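Long-range contacts in putative rubredoxin reductase (Rhodopseudomonas palustris, PDB 3FG2), which probably uses its bound FAD to pass electrons from NADH to a ferredoxin serving the CYP199A2 system: residues Q261-T265 and C302-R306; I273-A277 and R289-V293; Q294-Q299 and Y314-W319; L329-G333 and H374-R378. All coordinates share one frame; numbering follows the deposited sequence.

Interaction 1: Q261-T265 and C302-R306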
loop_
_atom_site.group_PDB
_atom_site.type_symbol
_atom_site.label_atom_id
_atom_site.label_comp_id
_atom_site.label_asym_id
_atom_site.label_seq_id
_atom_site.Cartn_x
_atom_site.Cartn_y
_atom_site.Cartn_z
ATOM N N GLN A 261 -1.996 -21.330 1.286
ATOM C CA GLN A 261 -3.251 -20.806 1.823
ATOM C C GLN A 261 -3.146 -20.317 3.262
ATOM O O GLN A 261 -3.880 -19.423 3.679
ATOM C CB GLN A 261 -4.343 -21.872 1.755
ATOM C CG GLN A 261 -4.721 -22.287 0.353
ATOM C CD GLN A 261 -5.710 -23.442 0.330
ATOM O OE1 GLN A 261 -6.136 -23.883 -0.741
ATOM N NE2 GLN A 261 -6.079 -23.940 1.509
ATOM N N GLN A 262 -2.236 -20.904 4.026
ATOM C CA GLN A 262 -2.086 -20.513 5.416
ATOM C C GLN A 262 -0.948 -19.536 5.646
ATOM O O GLN A 262 -0.537 -19.307 6.787
ATOM C CB GLN A 262 -1.922 -21.759 6.286
ATOM C CG GLN A 262 -3.244 -22.475 6.542
ATOM C CD GLN A 262 -3.060 -23.860 7.133
ATOM O OE1 GLN A 262 -2.206 -24.074 7.999
ATOM N NE2 GLN A 262 -3.871 -24.809 6.677
ATOM N N LEU A 263 -0.454 -18.958 4.555
ATOM C CA LEU A 263 0.622 -17.975 4.600
ATOM C C LEU A 263 1.932 -18.557 5.123
ATOM O O LEU A 263 2.726 -17.868 5.770
ATOM C CB LEU A 263 0.180 -16.769 5.444
ATOM C CG LEU A 263 -1.239 -16.299 5.071
ATOM C CD1 LEU A 263 -1.677 -15.134 5.945
ATOM C CD2 LEU A 263 -1.258 -15.910 3.607
ATOM N N LEU A 264 2.149 -19.835 4.824
ATOM C CA LEU A 264 3.359 -20.543 5.225
ATOM C C LEU A 264 4.261 -20.754 4.020
ATOM O O LEU A 264 3.784 -21.085 2.932
ATOM C CB LEU A 264 3.009 -21.911 5.819
ATOM C CG LEU A 264 2.544 -21.959 7.274
ATOM C CD1 LEU A 264 1.903 -23.311 7.576
ATOM C CD2 LEU A 264 3.737 -21.703 8.188
ATOM N N THR A 265 5.563 -20.554 4.216
ATOM C CA THR A 265 6.526 -20.766 3.140
ATOM C C THR A 265 6.741 -22.270 3.038
ATOM O O THR A 265 6.064 -23.046 3.713
ATOM C CB THR A 265 7.884 -20.128 3.448
ATOM O OG1 THR A 265 8.460 -20.778 4.590
ATOM C CG2 THR A 265 7.726 -18.627 3.722
ATOM N N CYS A 302 -4.708 -13.867 10.562
ATOM C CA CYS A 302 -4.708 -15.250 10.113
ATOM C C CYS A 302 -3.543 -16.061 10.681
ATOM O O CYS A 302 -3.716 -17.216 11.094
ATOM C CB CYS A 302 -4.659 -15.300 8.592
ATOM S SG CYS A 302 -4.662 -16.973 7.943
ATOM N N VAL A 303 -2.353 -15.460 10.678
ATOM C CA VAL A 303 -1.159 -16.113 11.201
ATOM C C VAL A 303 -1.237 -16.229 12.720
ATOM O O VAL A 303 -0.945 -17.286 13.279
ATOM C CB VAL A 303 0.115 -15.332 10.817
ATOM C CG1 VAL A 303 1.313 -15.832 11.625
ATOM C CG2 VAL A 303 0.382 -15.505 9.336
ATOM N N ALA A 304 -1.629 -15.145 13.382
ATOM C CA ALA A 304 -1.748 -15.147 14.832
ATOM C C ALA A 304 -2.719 -16.243 15.254
ATOM O O ALA A 304 -2.492 -16.942 16.242
ATOM C CB ALA A 304 -2.243 -13.803 15.318
ATOM N N ALA A 305 -3.798 -16.395 14.494
ATOM C CA ALA A 305 -4.803 -17.402 14.797
ATOM C C ALA A 305 -4.230 -18.800 14.631
ATOM O O ALA A 305 -4.551 -19.712 15.398
ATOM C CB ALA A 305 -6.011 -17.220 13.893
ATOM N N ARG A 306 -3.374 -18.966 13.630
ATOM C CA ARG A 306 -2.764 -20.265 13.368
ATOM C C ARG A 306 -1.771 -20.643 14.463
ATOM O O ARG A 306 -1.876 -21.703 15.074
ATOM C CB ARG A 306 -2.043 -20.247 12.020
ATOM C CG ARG A 306 -1.701 -21.627 11.475
ATOM C CD ARG A 306 -0.815 -21.512 10.252
ATOM N NE ARG A 306 0.542 -21.151 10.644
ATOM C CZ ARG A 306 1.314 -20.292 9.994
ATOM N NH1 ARG A 306 0.869 -19.683 8.903
ATOM N NH2 ARG A 306 2.536 -20.047 10.444
#

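Interaction 2: I273-A277 and R289-V293. With FAD (flavin-adenine dinucleotide), chain B.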
loop_
_atom_site.group_PDB
_atom_site.type_symbol
_atom_site.label_atom_id
_atom_site.label_comp_id
_atom_site.label_asym_id
_atom_site.label_seq_id
_atom_site.Cartn_x
_atom_site.Cartn_y
_atom_site.Cartn_z
ATOM N N ILE A 273 3.831 -12.390 5.581
ATOM C CA ILE A 273 2.575 -11.649 5.573
ATOM C C ILE A 273 2.759 -10.206 5.091
ATOM O O ILE A 273 3.853 -9.636 5.186
ATOM C CB ILE A 273 1.960 -11.578 6.990
ATOM C CG1 ILE A 273 2.959 -10.923 7.948
ATOM C CG2 ILE A 273 1.577 -12.965 7.475
ATOM C CD1 ILE A 273 2.413 -10.685 9.327
ATOM N N GLY A 274 1.671 -9.624 4.584
ATOM C CA GLY A 274 1.713 -8.249 4.125
ATOM C C GLY A 274 2.157 -8.029 2.694
ATOM O O GLY A 274 2.049 -8.905 1.845
ATOM N N ASP A 275 2.660 -6.835 2.429
ATOM C CA ASP A 275 3.113 -6.481 1.096
ATOM C C ASP A 275 4.158 -7.437 0.524
ATOM O O ASP A 275 4.228 -7.616 -0.689
ATOM C CB ASP A 275 3.680 -5.062 1.104
ATOM C CG ASP A 275 2.598 -3.997 1.117
ATOM O OD1 ASP A 275 1.411 -4.333 1.328
ATOM O OD2 ASP A 275 2.945 -2.812 0.916
ATOM N N CYS A 276 4.957 -8.059 1.388
ATOM C CA CYS A 276 6.015 -8.954 0.922
ATOM C C CYS A 276 5.553 -10.347 0.532
ATOM O O CYS A 276 6.304 -11.098 -0.098
ATOM C CB CYS A 276 7.112 -9.083 1.988
ATOM S SG CYS A 276 6.748 -10.247 3.355
ATOM N N ALA A 277 4.316 -10.689 0.882
ATOM C CA ALA A 277 3.796 -12.025 0.605
ATOM C C ALA A 277 2.998 -12.255 -0.683
ATOM O O ALA A 277 2.086 -11.494 -1.015
ATOM C CB ALA A 277 2.976 -12.500 1.809
ATOM N N ARG A 289 -0.275 -10.865 -4.668
ATOM C CA ARG A 289 0.355 -10.039 -3.647
ATOM C C ARG A 289 -0.549 -8.817 -3.551
ATOM O O ARG A 289 -0.893 -8.232 -4.566
ATOM C CB ARG A 289 1.765 -9.609 -4.074
ATOM C CG ARG A 289 2.551 -8.896 -2.970
ATOM C CD ARG A 289 3.929 -8.462 -3.440
ATOM N NE ARG A 289 3.859 -7.342 -4.378
ATOM C CZ ARG A 289 3.755 -6.066 -4.014
ATOM N NH1 ARG A 289 3.712 -5.742 -2.723
ATOM N NH2 ARG A 289 3.682 -5.113 -4.937
ATOM N N VAL A 290 -0.951 -8.435 -2.349
ATOM C CA VAL A 290 -1.819 -7.277 -2.212
ATOM C C VAL A 290 -1.202 -6.215 -1.320
ATOM O O VAL A 290 -0.694 -6.525 -0.245
ATOM C CB VAL A 290 -3.192 -7.681 -1.643
ATOM C CG1 VAL A 290 -4.052 -6.447 -1.422
ATOM C CG2 VAL A 290 -3.881 -8.637 -2.608
ATOM N N GLU A 291 -1.244 -4.963 -1.777
ATOM C CA GLU A 291 -0.691 -3.843 -1.020
ATOM C C GLU A 291 -1.795 -3.019 -0.384
ATOM O O GLU A 291 -2.314 -2.097 -1.009
ATOM C CB GLU A 291 0.108 -2.896 -1.915
ATOM C CG GLU A 291 1.225 -3.505 -2.730
ATOM C CD GLU A 291 1.948 -2.454 -3.574
ATOM O OE1 GLU A 291 2.604 -2.847 -4.561
ATOM O OE2 GLU A 291 1.868 -1.243 -3.249
ATOM N N SER A 292 -2.154 -3.333 0.852
ATOM C CA SER A 292 -3.181 -2.567 1.533
ATOM C C SER A 292 -3.127 -2.860 3.027
ATOM O O SER A 292 -2.649 -3.910 3.448
ATOM C CB SER A 292 -4.566 -2.911 0.975
ATOM O OG SER A 292 -4.971 -4.215 1.361
ATOM N N VAL A 293 -3.607 -1.916 3.825
ATOM C CA VAL A 293 -3.620 -2.077 5.267
ATOM C C VAL A 293 -4.497 -3.261 5.607
ATOM O O VAL A 293 -4.197 -4.040 6.514
ATOM C CB VAL A 293 -4.178 -0.818 5.949
ATOM C CG1 VAL A 293 -4.399 -1.077 7.423
ATOM C CG2 VAL A 293 -3.217 0.340 5.736
HETATM P PA FAD B . 5.213 -1.959 5.721
HETATM O O1A FAD B . 5.937 -1.347 4.577
HETATM O O2A FAD B . 4.336 -1.240 6.461
HETATM O O5B FAD B . 6.392 -2.193 6.680
HETATM C C5B FAD B . 7.589 -2.966 6.352
HETATM C C4B FAD B . 8.572 -2.649 7.500
HETATM O O4B FAD B . 9.601 -3.710 7.494
HETATM C C3B FAD B . 9.344 -1.323 7.370
HETATM O O3B FAD B . 9.391 -0.517 8.506
HETATM C C2B FAD B . 10.660 -1.785 6.812
HETATM O O2B FAD B . 11.691 -0.860 6.973
HETATM C C1B FAD B . 10.888 -3.023 7.627
HETATM N N9A FAD B . 11.842 -4.006 7.109
HETATM C C8A FAD B . 12.054 -4.341 5.796
HETATM N N7A FAD B . 12.996 -5.265 5.643
HETATM C C5A FAD B . 13.422 -5.551 6.907
HETATM C C6A FAD B . 14.451 -6.488 7.413
HETATM N N6A FAD B . 15.185 -7.265 6.651
HETATM N N1A FAD B . 14.599 -6.498 8.785
HETATM C C2A FAD B . 13.852 -5.702 9.621
HETATM N N3A FAD B . 12.896 -4.821 9.240
HETATM C C4A FAD B . 12.716 -4.780 7.869
HETATM N N1 FAD B . -3.025 1.233 2.096
HETATM C C2 FAD B . -4.335 1.419 2.259
HETATM O O2 FAD B . -5.089 0.497 2.346
HETATM N N3 FAD B . -4.911 2.729 2.346
HETATM C C4 FAD B . -4.130 3.869 2.268
HETATM O O4 FAD B . -4.654 4.965 2.351
HETATM C C4X FAD B . -2.694 3.677 2.093
HETATM N N5 FAD B . -1.877 4.756 2.019
HETATM C C5X FAD B . -0.519 4.541 1.863
HETATM C C6 FAD B . 0.325 5.685 1.801
HETATM C C7 FAD B . 1.693 5.571 1.654
HETATM C C7M FAD B . 2.547 6.822 1.594
HETATM C C8 FAD B . 2.305 4.241 1.556
HETATM C C8M FAD B . 3.796 4.039 1.396
HETATM C C9 FAD B . 1.479 3.099 1.611
HETATM C C9A FAD B . 0.078 3.236 1.766
HETATM N N10 FAD B . -0.834 2.102 1.846
HETATM C C10 FAD B . -2.177 2.297 2.008
HETATM C "C1'" FAD B . -0.238 0.745 1.756
HETATM C "C2'" FAD B . 0.096 0.203 3.180
HETATM O "O2'" FAD B . 0.931 1.141 3.823
HETATM C "C3'" FAD B . 0.785 -1.136 3.018
HETATM O "O3'" FAD B . -0.101 -2.055 2.388
HETATM C "C4'" FAD B . 1.191 -1.675 4.378
HETATM O "O4'" FAD B . 2.090 -0.749 5.043
HETATM C "C5'" FAD B . 1.880 -3.003 4.181
HETATM O "O5'" FAD B . 2.325 -3.509 5.609
HETATM P P FAD B . 3.602 -4.288 5.749
HETATM O O1P FAD B . 3.620 -4.595 7.274
HETATM O O2P FAD B . 3.686 -5.407 4.921
HETATM O O3P FAD B . 4.752 -3.448 5.404
HETATM O O HOH W 1 -0.091 -9.824 -0.022
#

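Interaction 3: Q294-Q299 and Y314-W319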
loop_
_atom_site.group_PDB
_atom_site.type_symbol
_atom_site.label_atom_id
_atom_site.label_comp_id
_atom_site.label_asym_id
_atom_site.label_seq_id
_atom_site.Cartn_x
_atom_site.Cartn_y
_atom_site.Cartn_z
ATOM N N GLN A 294 -5.588 -3.391 4.862
ATOM C CA GLN A 294 -6.527 -4.484 5.062
ATOM C C GLN A 294 -5.791 -5.809 4.941
ATOM O O GLN A 294 -5.880 -6.666 5.818
ATOM C CB GLN A 294 -7.650 -4.394 4.022
ATOM C CG GLN A 294 -8.498 -5.648 3.868
ATOM C CD GLN A 294 -7.837 -6.688 2.982
ATOM O OE1 GLN A 294 -7.334 -6.369 1.908
ATOM N NE2 GLN A 294 -7.848 -7.936 3.422
ATOM N N ASN A 295 -5.050 -5.963 3.851
ATOM C CA ASN A 295 -4.305 -7.187 3.613
ATOM C C ASN A 295 -3.265 -7.472 4.691
ATOM O O ASN A 295 -3.129 -8.605 5.148
ATOM C CB ASN A 295 -3.626 -7.120 2.251
ATOM C CG ASN A 295 -2.843 -8.369 1.939
ATOM O OD1 ASN A 295 -1.608 -8.358 1.928
ATOM N ND2 ASN A 295 -3.556 -9.464 1.700
ATOM N N ALA A 296 -2.526 -6.444 5.091
ATOM C CA ALA A 296 -1.500 -6.606 6.110
ATOM C C ALA A 296 -2.142 -7.035 7.421
ATOM O O ALA A 296 -1.671 -7.949 8.102
ATOM C CB ALA A 296 -0.741 -5.286 6.305
ATOM N N THR A 297 -3.234 -6.365 7.753
ATOM C CA THR A 297 -3.964 -6.619 8.979
ATOM C C THR A 297 -4.623 -7.995 9.027
ATOM O O THR A 297 -4.383 -8.765 9.956
ATOM C CB THR A 297 -5.028 -5.521 9.181
ATOM O OG1 THR A 297 -4.369 -4.258 9.348
ATOM C CG2 THR A 297 -5.888 -5.809 10.391
ATOM N N ASP A 298 -5.449 -8.311 8.035
ATOM C CA ASP A 298 -6.134 -9.597 8.024
ATOM C C ASP A 298 -5.153 -10.755 7.939
ATOM O O ASP A 298 -5.356 -11.801 8.558
ATOM C CB ASP A 298 -7.129 -9.684 6.864
ATOM C CG ASP A 298 -8.239 -8.656 6.966
ATOM O OD1 ASP A 298 -8.559 -8.205 8.093
ATOM O OD2 ASP A 298 -8.803 -8.310 5.905
ATOM N N GLN A 299 -4.084 -10.577 7.175
ATOM C CA GLN A 299 -3.106 -11.642 7.060
ATOM C C GLN A 299 -2.437 -11.863 8.411
ATOM O O GLN A 299 -2.184 -13.007 8.808
ATOM C CB GLN A 299 -2.077 -11.308 5.982
ATOM C CG GLN A 299 -2.430 -11.885 4.620
ATOM C CD GLN A 299 -1.333 -11.684 3.603
ATOM O OE1 GLN A 299 -0.146 -11.721 3.938
ATOM N NE2 GLN A 299 -1.718 -11.488 2.347
ATOM N N TYR A 314 -6.311 -18.378 4.514
ATOM C CA TYR A 314 -6.436 -16.925 4.541
ATOM C C TYR A 314 -7.564 -16.496 3.603
ATOM O O TYR A 314 -7.624 -16.946 2.457
ATOM C CB TYR A 314 -5.131 -16.264 4.090
ATOM C CG TYR A 314 -5.277 -14.782 3.942
ATOM C CD1 TYR A 314 -5.509 -13.981 5.059
ATOM C CD2 TYR A 314 -5.268 -14.179 2.682
ATOM C CE1 TYR A 314 -5.737 -12.613 4.935
ATOM C CE2 TYR A 314 -5.497 -12.798 2.543
ATOM C CZ TYR A 314 -5.731 -12.027 3.682
ATOM O OH TYR A 314 -5.957 -10.676 3.586
ATOM N N ASP A 315 -8.460 -15.636 4.084
ATOM C CA ASP A 315 -9.566 -15.168 3.249
ATOM C C ASP A 315 -9.989 -13.733 3.564
ATOM O O ASP A 315 -11.174 -13.394 3.472
ATOM C CB ASP A 315 -10.778 -16.099 3.385
ATOM C CG ASP A 315 -11.842 -15.849 2.305
ATOM O OD1 ASP A 315 -12.980 -16.330 2.469
ATOM O OD2 ASP A 315 -11.550 -15.178 1.287
ATOM N N GLY A 316 -9.030 -12.891 3.937
ATOM C CA GLY A 316 -9.363 -11.511 4.230
ATOM C C GLY A 316 -9.881 -10.884 2.951
ATOM O O GLY A 316 -9.145 -10.810 1.968
ATOM N N TYR A 317 -11.137 -10.446 2.930
ATOM C CA TYR A 317 -11.662 -9.847 1.713
ATOM C C TYR A 317 -11.000 -8.498 1.450
ATOM O O TYR A 317 -11.031 -7.600 2.295
ATOM C CB TYR A 317 -13.171 -9.659 1.769
ATOM C CG TYR A 317 -13.738 -9.608 0.376
ATOM C CD1 TYR A 317 -14.038 -10.786 -0.314
ATOM C CD2 TYR A 317 -13.879 -8.396 -0.296
ATOM C CE1 TYR A 317 -14.461 -10.757 -1.646
ATOM C CE2 TYR A 317 -14.299 -8.356 -1.628
ATOM C CZ TYR A 317 -14.590 -9.541 -2.295
ATOM O OH TYR A 317 -15.030 -9.512 -3.597
ATOM N N PRO A 318 -10.421 -8.333 0.251
ATOM C CA PRO A 318 -9.727 -7.118 -0.173
ATOM C C PRO A 318 -10.540 -5.842 -0.386
ATOM O O PRO A 318 -11.580 -5.835 -1.054
ATOM C CB PRO A 318 -9.025 -7.566 -1.451
ATOM C CG PRO A 318 -10.027 -8.485 -2.050
ATOM C CD PRO A 318 -10.477 -9.310 -0.854
ATOM N N TRP A 319 -10.044 -4.760 0.201
ATOM C CA TRP A 319 -10.640 -3.443 0.050
ATOM C C TRP A 319 -9.538 -2.408 0.249
ATOM O O TRP A 319 -8.602 -2.617 1.023
ATOM C CB TRP A 319 -11.806 -3.213 1.027
ATOM C CG TRP A 319 -11.553 -3.534 2.463
ATOM C CD1 TRP A 319 -11.750 -4.733 3.082
ATOM C CD2 TRP A 319 -11.106 -2.626 3.476
ATOM N NE1 TRP A 319 -11.460 -4.630 4.424
ATOM C CE2 TRP A 319 -11.059 -3.348 4.691
ATOM C CE3 TRP A 319 -10.740 -1.274 3.476
ATOM C CZ2 TRP A 319 -10.660 -2.762 5.896
ATOM C CZ3 TRP A 319 -10.347 -0.690 4.669
ATOM C CH2 TRP A 319 -10.308 -1.437 5.865
HETATM O O HOH W 2 -7.182 -1.467 3.038
HETATM O O HOH W 3 -11.722 -7.904 5.019
#

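Interaction 4: L329-G333 and H374-R378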
loop_
_atom_site.group_PDB
_atom_site.type_symbol
_atom_site.label_atom_id
_atom_site.label_comp_id
_atom_site.label_asym_id
_atom_site.label_seq_id
_atom_site.Cartn_x
_atom_site.Cartn_y
_atom_site.Cartn_z
ATOM N N LEU A 329 -11.922 7.980 -2.077
ATOM C CA LEU A 329 -12.130 6.849 -2.967
ATOM C C LEU A 329 -12.067 5.579 -2.139
ATOM O O LEU A 329 -11.102 5.349 -1.406
ATOM C CB LEU A 329 -11.027 6.791 -4.027
ATOM C CG LEU A 329 -11.245 6.031 -5.350
ATOM C CD1 LEU A 329 -9.899 5.520 -5.850
ATOM C CD2 LEU A 329 -12.198 4.878 -5.188
ATOM N N GLN A 330 -13.098 4.757 -2.248
ATOM C CA GLN A 330 -13.124 3.496 -1.534
ATOM C C GLN A 330 -13.368 2.380 -2.538
ATOM O O GLN A 330 -14.240 2.483 -3.403
ATOM C CB GLN A 330 -14.219 3.495 -0.470
ATOM C CG GLN A 330 -13.920 4.381 0.714
ATOM C CD GLN A 330 -15.122 4.530 1.604
ATOM O OE1 GLN A 330 -16.156 5.044 1.180
ATOM N NE2 GLN A 330 -15.003 4.076 2.842
ATOM N N ILE A 331 -12.583 1.318 -2.428
ATOM C CA ILE A 331 -12.717 0.194 -3.333
ATOM C C ILE A 331 -12.853 -1.076 -2.530
ATOM O O ILE A 331 -12.098 -1.283 -1.585
ATOM C CB ILE A 331 -11.472 0.013 -4.216
ATOM C CG1 ILE A 331 -11.121 1.319 -4.926
ATOM C CG2 ILE A 331 -11.727 -1.088 -5.241
ATOM C CD1 ILE A 331 -9.828 1.244 -5.736
ATOM N N VAL A 332 -13.824 -1.912 -2.885
ATOM C CA VAL A 332 -13.981 -3.193 -2.220
ATOM C C VAL A 332 -14.053 -4.247 -3.324
ATOM O O VAL A 332 -14.901 -4.167 -4.225
ATOM C CB VAL A 332 -15.253 -3.261 -1.344
ATOM C CG1 VAL A 332 -16.500 -2.969 -2.178
ATOM C CG2 VAL A 332 -15.354 -4.645 -0.708
ATOM N N GLY A 333 -13.144 -5.219 -3.259
ATOM C CA GLY A 333 -13.099 -6.276 -4.259
ATOM C C GLY A 333 -11.996 -6.039 -5.280
ATOM O O GLY A 333 -11.386 -4.970 -5.306
ATOM N N HIS A 374 -20.046 1.508 -0.427
ATOM C CA HIS A 374 -18.898 0.727 0.018
ATOM C C HIS A 374 -19.309 -0.288 1.083
ATOM O O HIS A 374 -18.855 -1.438 1.072
ATOM C CB HIS A 374 -17.812 1.651 0.580
ATOM C CG HIS A 374 -16.555 0.937 0.966
ATOM N ND1 HIS A 374 -15.752 0.298 0.046
ATOM C CD2 HIS A 374 -15.975 0.741 2.175
ATOM C CE1 HIS A 374 -14.732 -0.263 0.670
ATOM N NE2 HIS A 374 -14.843 -0.009 1.962
ATOM N N VAL A 375 -20.164 0.137 2.007
ATOM C CA VAL A 375 -20.629 -0.754 3.070
ATOM C C VAL A 375 -21.445 -1.881 2.446
ATOM O O VAL A 375 -21.422 -3.011 2.922
ATOM C CB VAL A 375 -21.494 0.011 4.104
ATOM C CG1 VAL A 375 -22.174 -0.963 5.057
ATOM C CG2 VAL A 375 -20.615 0.975 4.882
ATOM N N PHE A 376 -22.158 -1.559 1.372
ATOM C CA PHE A 376 -22.965 -2.541 0.658
ATOM C C PHE A 376 -22.058 -3.633 0.096
ATOM O O PHE A 376 -22.328 -4.823 0.255
ATOM C CB PHE A 376 -23.725 -1.877 -0.493
ATOM C CG PHE A 376 -24.443 -2.853 -1.378
ATOM C CD1 PHE A 376 -25.533 -3.573 -0.900
ATOM C CD2 PHE A 376 -24.010 -3.079 -2.676
ATOM C CE1 PHE A 376 -26.182 -4.502 -1.706
ATOM C CE2 PHE A 376 -24.650 -4.003 -3.489
ATOM C CZ PHE A 376 -25.742 -4.719 -3.001
ATOM N N GLY A 377 -20.984 -3.221 -0.569
ATOM C CA GLY A 377 -20.058 -4.186 -1.124
ATOM C C GLY A 377 -19.357 -5.009 -0.054
ATOM O O GLY A 377 -19.280 -6.235 -0.158
ATOM N N ARG A 378 -18.854 -4.339 0.983
ATOM C CA ARG A 378 -18.144 -5.014 2.071
ATOM C C ARG A 378 -18.971 -6.120 2.710
ATOM O O ARG A 378 -18.425 -7.063 3.265
ATOM C CB ARG A 378 -17.717 -3.998 3.145
ATOM C CG ARG A 378 -16.611 -3.020 2.706
ATOM C CD ARG A 378 -15.201 -3.602 2.893
ATOM N NE ARG A 378 -14.828 -3.685 4.304
ATOM C CZ ARG A 378 -14.443 -2.650 5.050
ATOM N NH1 ARG A 378 -14.365 -1.435 4.527
ATOM N NH2 ARG A 378 -14.155 -2.825 6.333
HETATM O O HOH W 4 -16.953 0.734 -2.490
#

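Interaction 1: Q261-T265 and C302-R306
R306 leaves its helix with CG opposite the backbone N (chi1 -164°) and stays extended to CD, then bends at chi3 (75°), which turns its guanidinium group toward Q262 and L264. L264 holds its CG beside its own backbone N, a torsion that brings the isobutyl group over one face of that guanidinium. The methyl CD2 sits off the centre of the flat group, toward the rim, 3.0 Å from R306 NH2, a short approach that may partly reflect the model. At the edge of the guanidinium, in its plane, sits the carbonyl oxygen of Q262. R306 NH1 gives it a hydrogen bond of 2.6 Å, short but weak because the N-H points well off the acceptor (119°). The side-chain OE1 of Q262 adds a packing contact with R306 CD at 3.7 Å. One helical turn earlier the contact becomes apolar: L263 sends CD1 into the notch between two helix residues, meeting C302 CB at 4.0 Å and V303 CG2 at the same distance. V303 also rests on I273, continuing this apolar patch inward. The stronger polar partner of R306 is S271, whose OG accepts a hydrogen bond from NH2, and the arginine thereby links the helix to two points of the region from the 261-265 turn to strand 270-272. Helix 293-306, which also packs on helix 11-22, the one after the probable GxGxxG turn, is thus joined to the loop leading into the edge strand of the parallel FAD-domain sheet, as in the Rossmann-type domains of pyridine nucleotide-disulphide oxidoreductases.

Interaction 2: I273-A277 and R289-V293
The guanidinium of R289 presents an edge to the backbone of D275, whose carbonyl oxygen lies near its plane, and NH1 bonds to that oxygen at 2.8 Å, although the oxygen's position is somewhat uncertain. On another corner NH2 forms a salt bridge of 2.5 Å with E291 OE1, meeting the carboxylate on its anti side and 20° out of its plane. R289 thus appears to be held between a carbonyl and a carboxylate, its chain bent at chi3, with the salt bridge as the firmer point. The D275 carboxylate turns to the cofactor: OD1 accepts a hydrogen bond from FAD O3' at 2.9 Å, while the E291 backbone passes close by. D275 N binds the phosphate oxygen O2P at 3.0 Å, so one residue grips both the ribityl chain and the pyrophosphate. A water accepts from V290 N and probably donates to A277 O, bridging the two loops. S292 is the N-cap of helix 293-306, its OG holding N295 N. At this helix start V293 N donates to FAD O2 at 3.2 Å in a nearly straight bond (168°). A backbone N-H at a helix N-terminus, aimed at the pyrimidine carbonyl, would probably help stabilise negative charge on the reduced flavin.

Interaction 3: Q294-Q299 and Y314-W319
Helix 294-299 and the extended segment 314-319 run in opposite senses, Q294 lying beside W319 and Q299 beside Y314, and they come closest at D298 and G316, with CA atoms 5.3 Å apart. Two aromatic rings clasp the helix through glutamine methylenes. Q299 CG stands over one face of the Y314 ring, 3.5 Å from its centroid, while the backbone N of G316 lies over the opposite face. At the other end Q294 places CG above the five-membered ring of W319, again 3.5 Å from the centroid, with CB over the indole beside it. A bend at chi2 (-81°) then turns the Q294 amide forward along the helix toward D298. There NE2 donates to D298 OD2 at 2.7 Å, almost straight (170°) and in the amide plane, which holds the Q294 amide in its rotation; the carboxylate is met on its anti side, out of its plane. D298 OD2 in turn packs on G316 CA and accepts a hydrogen bond from a water that also donates to Y317 O at 2.8 Å. A second water joins Q294 N to W319 O near the start of the helix. Ring-face packing and water bridges thus join the segments together, the Q294 amide is spent on the D298 carboxylate, and Q299 OE1 satisfies the backbone N of G274 beside FAD.

Interaction 4: L329-G333 and H374-R378
H374, V332 and Q330 bury the most surface here, and the imidazole of H374 is the piece round which the others are packed. With CG opposite the helix backbone N (chi1 -176°), the ring reaches out from the helix to the strand. Q330 lies over one face: its CB is 3.8 Å from the ring centroid, a CH-pi contact, and its amide follows, stacked on the imidazole, with NE2 3.5 Å from H374 CD2. The opposite face is covered by CG of R378, one turn further along the helix, so the ring is sandwiched between a strand residue and a helix residue. R378 then curls back through bends at chi2 and chi3, and its NH1 donates to H374 NE2 at 3.0 Å. The acceptor lies in the guanidinium plane, whereas the donor is tilted 25° from the imidazole plane. At the other nitrogen, ND1, a water stands in the plane of the ring at 2.8 Å and makes a weak link to Q330 O. V332 packs further along the strand, its CB against H374 CE1 at 3.6 Å. Its two methyls part: CG1 goes to G377 CA, where the absence of a side chain lets the strand come near, and CG2 to R378 CD at 3.8 Å. Strand and helix segments run nearly parallel, their axes 8.2 Å apart at 17°. Strand 327-333 is flanked in the antiparallel sheet by strands 319-324 and 361-368; helix 371-380 lies against it, also touching I365 through F376, while R378 makes a cation-pi contact with W319 on the neighbouring strand.

Interactions 1, 2 and 3 form a continuous cluster, their centres 9 to 13 Å apart, and all involve helix 293-306 or the loop that leads into it. Along the chain, interaction 2 falls between the two segments of interaction 1, whereas the segments of interactions 1 and 3 alternate. Packing of L263 on I273 joins 1 to 2, and Q261 O to Y314 N joins 1 to 3. Interaction 4 follows in the C-terminal domain, its centre about 14 Å from that of interaction 3, which it meets where P318 pairs with G333. The series therefore runs from the FAD-domain sheet, past the flavin, to the antiparallel C-terminal sheet, linking the FAD domain and cofactor site to the C-terminal domain.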